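Local structure of putative branched-chain amino acid ABC transporter (3HUT) at residues A[170-174]-A[189-195]; A[151-156]-A[200-204]; A[95-99]-A[302-306]. The protein probably binds branched-chain amino acids or related ligands outside the cytoplasmic membrane and hands them to an ABC transporter for uptake. All coordinates share one frame; numbering follows the deposited sequence.

Contact 1: residues A[170-174]-A[189-195]; sequences VVVNE and EIEDEAP
Val172 and Val171 of strand 169-176 meet Glu189 and Glu193 of helix 184-193 and Pro195 just beyond its end, within a beta-alpha-beta crossover. Strand 169-176 and the following strand 197-201 both pair in parallel with strand 141-147, so the helix crosses over that middle strand. The axes of the strand and helix segments run 8.5 Å apart at 170°, as expected of a strand and the helix that returns over it. Glu189 spans from helix to strand. From CB, which points toward the strand, its CG lies anti to the backbone N (chi1 178°) and the chain stays extended beyond it. CG rests on Val172 CG2 at 3.5 Å; CD is about equally far from both Val172 methyls, and OE1 is beside Val172 CG1 at 4.1 Å. For Glu193, a chi1 of -62° sets CG anti to the carbonyl carbon and against the same Val172 CG2 at 3.5 Å, so this methyl is gripped from two successive turns of helix; the bend at chi2 then turns the carboxylate, whose OE1 lies 3.8 Å from Val171 O. Beyond the helix end, Val171 CG2 touches Pro195 CB at 3.6 Å. Val172 and Glu174 give their backbone bonds to strand 141-147, whereas Asn173 N turns to water. That water accepts from Asn173 N at 3.1 Å and donates to Glu189 OE2 at 2.7 Å.

Contact 2: residues A[151-156]-A[200-204]; sequences WGLSSA and LAMAY
Trp151, near the start of helix 150-165, sets the edge of its indole against the peptide joining Met202 (a selenomethionine) to Ala203, where strand 197-201 gives way to the next helix in an alpha/beta lobe of the periplasmic binding protein fold. CH2 makes the approach, 3.6 Å from Met202 C and 3.7 Å from Ala203 N, with both atoms lying in the plane of the ring. A chi1 of 62° places CG between the backbone N and the carbonyl carbon and helps bring the six-membered ring to the strand end. The buried part begins at the next residue and runs one turn on: the methyl of Ala201 meets Gly152 O at 4.0 Å and Ala156 CB at 4.1 Å, and Ser155 OG is equally near. Looser is the pair between two partly exposed residues, Trp151 CZ2 and Ala203 CB, 4.3 Å apart. Pro123, Ser226 and Ala228 also touch the indole. Ser155 OG spends its proton inside the helix, on Trp151 O at 2.8 Å; the same oxygen accepts Ser155 N. With no hydrogen bond crossing between the segments, the helix is probably seated by van der Waals packing of an indole edge and small side chains.

Contact 3: residues A[95-99]-A[302-306]; sequences EGMPQ and RESLR
Loop-to-helix packing, apolar in the middle and water-bridged at one end, joins Gly96, Met97 and Pro98 to the first turns of helix 302-310. The loop leads from helix 82-95 into strand 99-101 of the five-stranded parallel sheet. Arg302 reaches across it: extended from CG to NE (chi2 and chi3 both 176°), it passes Gly96 O, which is 3.3 Å from Arg302 CB, and continues to Met97. The latter, a selenomethionine, bends at chi2 and chi3 and puts CE over one guanidinium face, 3.0 Å above the plane and displaced toward the rim, with Arg302 NH2 3.2 Å from that CE. At the edge of the group, in its plane, a water accepts from Arg302 NH1 at 2.9 Å and donates to Glu95 O at 2.6 Å. The guanidinium also gives NE to Val73 O and NH2 to Val68 O. With a leucine in its place, these two carbonyls and the water on Glu95 O would probably be left without this donor, and the Met97 methyl without the flat group it covers. Pro98 fills the other half: its CD sits 3.5 Å from Arg302 O, and its CG meets Leu305 CG at 4.0 Å, the side chains crossing at about a right angle. A late helix packed on an early alpha-beta loop fits the periplasmic binding protein fold, whose lobes combine sequence-distant pieces.

How the contacts relate
Contacts 1 and 2 belong to the same sheet, their centres 17 Å apart without touching: helix 150-165 leads into strand 169-176, and helix 184-193 into strand 197-201, so contact 1 is nested inside the loop closed by contact 2. Contact 3 lies on the opposite side of the chain's centre, about 50 Å from contact 1 and 34 Å from contact 2, centre to centre, and its chain loop encloses both. Contact 2 is the buried one; it has no hydrogen bond between its segments and rests on close packing. Contacts 1 and 3 are partly buried; each combines aliphatic contacts with a charged side chain that reaches the backbone through water, a carboxylate in one and a guanidinium in the other.

Contact 1: residues A[170-174]-A[189-195]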
# COMPACT_ATOMS: atom_id res chain seq x y z
N VAL A 170 -18.43 11.29 -16.27
CA VAL A 170 -17.07 11.24 -16.80
C VAL A 170 -17.20 11.66 -18.26
O VAL A 170 -17.46 10.84 -19.13
CB VAL A 170 -16.49 9.81 -16.73
CG1 VAL A 170 -15.06 9.81 -17.25
CG2 VAL A 170 -16.54 9.30 -15.30
N VAL A 171 -17.02 12.95 -18.51
CA VAL A 171 -17.16 13.50 -19.85
C VAL A 171 -15.96 13.28 -20.77
O VAL A 171 -16.06 13.46 -21.99
CB VAL A 171 -17.49 15.00 -19.78
CG1 VAL A 171 -18.80 15.20 -19.04
CG2 VAL A 171 -16.36 15.75 -19.08
N VAL A 172 -14.83 12.89 -20.18
CA VAL A 172 -13.62 12.61 -20.93
C VAL A 172 -12.95 11.42 -20.26
O VAL A 172 -12.77 11.41 -19.04
CB VAL A 172 -12.63 13.80 -20.94
CG1 VAL A 172 -11.22 13.33 -21.28
CG2 VAL A 172 -13.07 14.83 -21.97
N ASN A 173 -12.61 10.41 -21.06
CA ASN A 173 -11.96 9.22 -20.54
C ASN A 173 -10.88 8.79 -21.53
O ASN A 173 -11.18 8.26 -22.61
CB ASN A 173 -12.97 8.08 -20.35
CG ASN A 173 -12.37 6.89 -19.64
OD1 ASN A 173 -11.84 7.01 -18.53
ND2 ASN A 173 -12.46 5.72 -20.26
N GLU A 174 -9.63 9.02 -21.17
CA GLU A 174 -8.52 8.68 -22.05
C GLU A 174 -7.55 7.67 -21.43
O GLU A 174 -7.11 7.84 -20.29
CB GLU A 174 -7.75 9.95 -22.42
CG GLU A 174 -6.65 9.74 -23.44
CD GLU A 174 -7.19 9.43 -24.83
OE1 GLU A 174 -7.99 8.48 -24.96
OE2 GLU A 174 -6.81 10.13 -25.78
N GLU A 189 -9.43 17.86 -26.10
CA GLU A 189 -10.66 17.19 -25.71
C GLU A 189 -11.18 17.74 -24.38
O GLU A 189 -12.39 17.88 -24.19
CB GLU A 189 -10.42 15.69 -25.63
CG GLU A 189 -11.62 14.87 -25.19
CD GLU A 189 -11.42 13.39 -25.44
OE1 GLU A 189 -10.29 12.90 -25.25
OE2 GLU A 189 -12.40 12.71 -25.81
N ILE A 190 -10.26 18.04 -23.47
CA ILE A 190 -10.63 18.59 -22.17
C ILE A 190 -11.16 20.01 -22.41
O ILE A 190 -12.13 20.45 -21.79
CB ILE A 190 -9.41 18.65 -21.23
CG1 ILE A 190 -9.02 17.23 -20.81
CG2 ILE A 190 -9.71 19.53 -20.03
CD1 ILE A 190 -7.76 17.16 -19.98
N GLU A 191 -10.52 20.71 -23.34
CA GLU A 191 -10.93 22.06 -23.69
C GLU A 191 -12.33 22.09 -24.28
O GLU A 191 -13.13 22.98 -23.98
CB GLU A 191 -9.94 22.66 -24.69
CG GLU A 191 -8.86 23.52 -24.06
CD GLU A 191 -7.82 23.95 -25.07
OE1 GLU A 191 -8.17 24.08 -26.26
OE2 GLU A 191 -6.65 24.15 -24.67
N ASP A 192 -12.64 21.11 -25.12
CA ASP A 192 -13.95 21.05 -25.76
C ASP A 192 -15.06 20.55 -24.84
O ASP A 192 -16.15 21.12 -24.81
CB ASP A 192 -13.90 20.19 -27.02
CG ASP A 192 -12.89 20.70 -28.05
OD1 ASP A 192 -12.69 21.93 -28.13
OD2 ASP A 192 -12.31 19.87 -28.78
N GLU A 193 -14.79 19.49 -24.08
CA GLU A 193 -15.80 18.93 -23.18
C GLU A 193 -15.99 19.77 -21.91
O GLU A 193 -17.02 19.69 -21.25
CB GLU A 193 -15.43 17.49 -22.80
CG GLU A 193 -15.38 16.52 -23.97
CD GLU A 193 -16.70 16.39 -24.71
OE1 GLU A 193 -17.73 16.13 -24.06
OE2 GLU A 193 -16.70 16.53 -25.95
N ALA A 194 -14.98 20.56 -21.57
CA ALA A 194 -15.04 21.44 -20.41
C ALA A 194 -15.35 20.78 -19.06
O ALA A 194 -16.24 21.23 -18.33
CB ALA A 194 -16.04 22.58 -20.66
N PRO A 195 -14.63 19.71 -18.70
CA PRO A 195 -14.91 19.08 -17.41
C PRO A 195 -14.55 20.07 -16.29
O PRO A 195 -13.81 21.02 -16.53
CB PRO A 195 -14.00 17.85 -17.42
CG PRO A 195 -12.83 18.31 -18.24
CD PRO A 195 -13.50 19.05 -19.38
O HOH W 1 -13.03 10.69 -24.09

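Contact 2: residues A[151-156]-A[200-204]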
# COMPACT_ATOMS: atom_id res chain seq x y z
N TRP A 151 -2.72 -1.72 -12.58
CA TRP A 151 -3.20 -0.88 -11.49
C TRP A 151 -3.89 0.38 -12.03
O TRP A 151 -4.83 0.88 -11.43
CB TRP A 151 -2.05 -0.48 -10.55
CG TRP A 151 -0.96 0.32 -11.19
CD1 TRP A 151 0.16 -0.16 -11.83
CD2 TRP A 151 -0.88 1.75 -11.28
NE1 TRP A 151 0.91 0.88 -12.31
CE2 TRP A 151 0.30 2.06 -11.99
CE3 TRP A 151 -1.70 2.79 -10.84
CZ2 TRP A 151 0.69 3.38 -12.26
CZ3 TRP A 151 -1.32 4.11 -11.11
CH2 TRP A 151 -0.13 4.39 -11.81
N GLY A 152 -3.41 0.87 -13.17
CA GLY A 152 -4.01 2.05 -13.76
C GLY A 152 -5.43 1.79 -14.23
O GLY A 152 -6.34 2.57 -13.97
N LEU A 153 -5.63 0.67 -14.92
CA LEU A 153 -6.95 0.32 -15.43
C LEU A 153 -7.93 -0.05 -14.32
O LEU A 153 -9.09 0.38 -14.33
CB LEU A 153 -6.85 -0.83 -16.43
CG LEU A 153 -6.14 -0.52 -17.75
CD1 LEU A 153 -6.00 -1.80 -18.58
CD2 LEU A 153 -6.93 0.52 -18.53
N SER A 154 -7.48 -0.84 -13.35
CA SER A 154 -8.34 -1.25 -12.25
C SER A 154 -8.77 -0.07 -11.39
O SER A 154 -9.93 0.03 -11.00
CB SER A 154 -7.63 -2.29 -11.38
OG SER A 154 -6.51 -1.72 -10.73
N SER A 155 -7.84 0.84 -11.10
CA SER A 155 -8.17 1.99 -10.27
C SER A 155 -9.04 2.99 -11.04
O SER A 155 -9.94 3.60 -10.47
CB SER A 155 -6.90 2.66 -9.75
OG SER A 155 -6.13 3.22 -10.79
N ALA A 156 -8.77 3.16 -12.33
CA ALA A 156 -9.55 4.10 -13.14
C ALA A 156 -10.99 3.61 -13.28
O ALA A 156 -11.93 4.40 -13.22
CB ALA A 156 -8.91 4.27 -14.52
N LEU A 200 -6.11 11.92 -12.46
CA LEU A 200 -5.04 11.20 -13.13
C LEU A 200 -4.71 9.84 -12.51
O LEU A 200 -4.24 9.77 -11.38
CB LEU A 200 -3.76 12.05 -13.14
CG LEU A 200 -3.84 13.42 -13.83
CD1 LEU A 200 -2.49 14.14 -13.72
CD2 LEU A 200 -4.24 13.23 -15.29
N ALA A 201 -4.97 8.78 -13.25
CA ALA A 201 -4.65 7.44 -12.78
C ALA A 201 -3.32 7.12 -13.45
O ALA A 201 -3.26 6.33 -14.40
CB ALA A 201 -5.72 6.45 -13.22
N MSE A 202 -2.26 7.77 -12.98
CA MSE A 202 -0.94 7.53 -13.54
C MSE A 202 0.17 7.87 -12.54
O MSE A 202 -0.10 8.42 -11.46
CB MSE A 202 -0.74 8.33 -14.84
CG MSE A 202 -0.62 9.83 -14.70
SE MSE A 202 -0.45 10.71 -16.44
CE MSE A 202 -2.31 10.85 -16.82
N ALA A 203 1.40 7.54 -12.91
CA ALA A 203 2.55 7.76 -12.04
C ALA A 203 3.21 9.11 -12.29
O ALA A 203 3.02 9.72 -13.34
CB ALA A 203 3.56 6.62 -12.21
N TYR A 204 4.01 9.54 -11.32
CA TYR A 204 4.68 10.84 -11.40
C TYR A 204 5.53 11.09 -12.64
O TYR A 204 5.52 12.21 -13.16
CB TYR A 204 5.52 11.07 -10.14
CG TYR A 204 6.67 10.09 -9.95
CD1 TYR A 204 7.89 10.29 -10.59
CD2 TYR A 204 6.53 8.98 -9.12
CE1 TYR A 204 8.95 9.40 -10.41
CE2 TYR A 204 7.58 8.09 -8.92
CZ TYR A 204 8.79 8.30 -9.57
OH TYR A 204 9.83 7.42 -9.37

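Contact 3: residues A[95-99]-A[302-306]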
# COMPACT_ATOMS: atom_id res chain seq x y z
N GLU A 95 -2.21 -26.05 4.65
CA GLU A 95 -1.66 -26.53 5.92
C GLU A 95 -2.21 -25.85 7.18
O GLU A 95 -2.00 -26.34 8.29
CB GLU A 95 -0.13 -26.42 5.91
CG GLU A 95 0.56 -27.28 4.86
CD GLU A 95 0.23 -28.75 5.01
OE1 GLU A 95 0.09 -29.21 6.16
OE2 GLU A 95 0.12 -29.45 3.97
N GLY A 96 -2.89 -24.72 7.01
CA GLY A 96 -3.44 -24.03 8.16
C GLY A 96 -2.46 -23.12 8.88
O GLY A 96 -2.36 -23.12 10.11
N MSE A 97 -1.72 -22.34 8.10
CA MSE A 97 -0.74 -21.40 8.63
C MSE A 97 -1.18 -20.00 8.24
O MSE A 97 -1.35 -19.72 7.06
CB MSE A 97 0.64 -21.68 8.03
CG MSE A 97 1.71 -20.67 8.42
SE MSE A 97 2.33 -20.85 10.25
CE MSE A 97 3.65 -22.25 9.98
N PRO A 98 -1.38 -19.10 9.22
CA PRO A 98 -1.80 -17.74 8.88
C PRO A 98 -0.63 -16.99 8.23
O PRO A 98 0.50 -17.05 8.72
CB PRO A 98 -2.20 -17.16 10.23
CG PRO A 98 -1.28 -17.85 11.18
CD PRO A 98 -1.29 -19.28 10.68
N GLN A 99 -0.90 -16.30 7.12
CA GLN A 99 0.13 -15.57 6.39
C GLN A 99 -0.22 -14.09 6.24
O GLN A 99 -1.33 -13.75 5.84
CB GLN A 99 0.33 -16.20 5.00
CG GLN A 99 1.15 -15.35 4.01
CD GLN A 99 1.20 -15.93 2.60
OE1 GLN A 99 0.30 -16.65 2.18
NE2 GLN A 99 2.24 -15.57 1.86
N ARG A 302 -1.75 -21.68 15.53
CA ARG A 302 -1.90 -21.19 14.17
C ARG A 302 -3.35 -20.81 13.90
O ARG A 302 -3.64 -19.77 13.29
CB ARG A 302 -1.44 -22.27 13.18
CG ARG A 302 0.05 -22.53 13.24
CD ARG A 302 0.50 -23.67 12.32
NE ARG A 302 1.95 -23.81 12.37
CZ ARG A 302 2.65 -24.78 11.79
NH1 ARG A 302 2.05 -25.73 11.09
NH2 ARG A 302 3.98 -24.80 11.93
N GLU A 303 -4.26 -21.64 14.40
CA GLU A 303 -5.70 -21.43 14.23
C GLU A 303 -6.20 -20.19 14.98
O GLU A 303 -6.95 -19.39 14.43
CB GLU A 303 -6.48 -22.65 14.71
CG GLU A 303 -5.95 -23.99 14.20
CD GLU A 303 -4.59 -24.35 14.78
OE1 GLU A 303 -4.46 -24.35 16.02
OE2 GLU A 303 -3.66 -24.64 14.01
N SER A 304 -5.79 -20.05 16.24
CA SER A 304 -6.23 -18.91 17.02
C SER A 304 -5.60 -17.62 16.50
O SER A 304 -6.21 -16.55 16.58
CB SER A 304 -5.89 -19.10 18.51
OG SER A 304 -4.51 -18.92 18.76
N LEU A 305 -4.39 -17.73 15.96
CA LEU A 305 -3.71 -16.57 15.41
C LEU A 305 -4.41 -16.12 14.13
O LEU A 305 -4.48 -14.93 13.84
CB LEU A 305 -2.24 -16.87 15.14
CG LEU A 305 -1.41 -15.72 14.53
CD1 LEU A 305 -1.62 -14.44 15.33
CD2 LEU A 305 0.07 -16.11 14.52
N ARG A 306 -4.93 -17.07 13.36
CA ARG A 306 -5.64 -16.72 12.12
C ARG A 306 -6.89 -15.90 12.48
O ARG A 306 -7.20 -14.92 11.81
CB ARG A 306 -6.05 -17.97 11.34
CG ARG A 306 -6.49 -17.67 9.90
CD ARG A 306 -7.72 -18.47 9.53
NE ARG A 306 -8.87 -18.10 10.37
CZ ARG A 306 -9.75 -17.14 10.08
NH1 ARG A 306 -9.63 -16.44 8.95
NH2 ARG A 306 -10.74 -16.88 10.92
O HOH W 2 -0.71 -26.42 10.58
O HOH W 3 -3.71 -24.90 11.59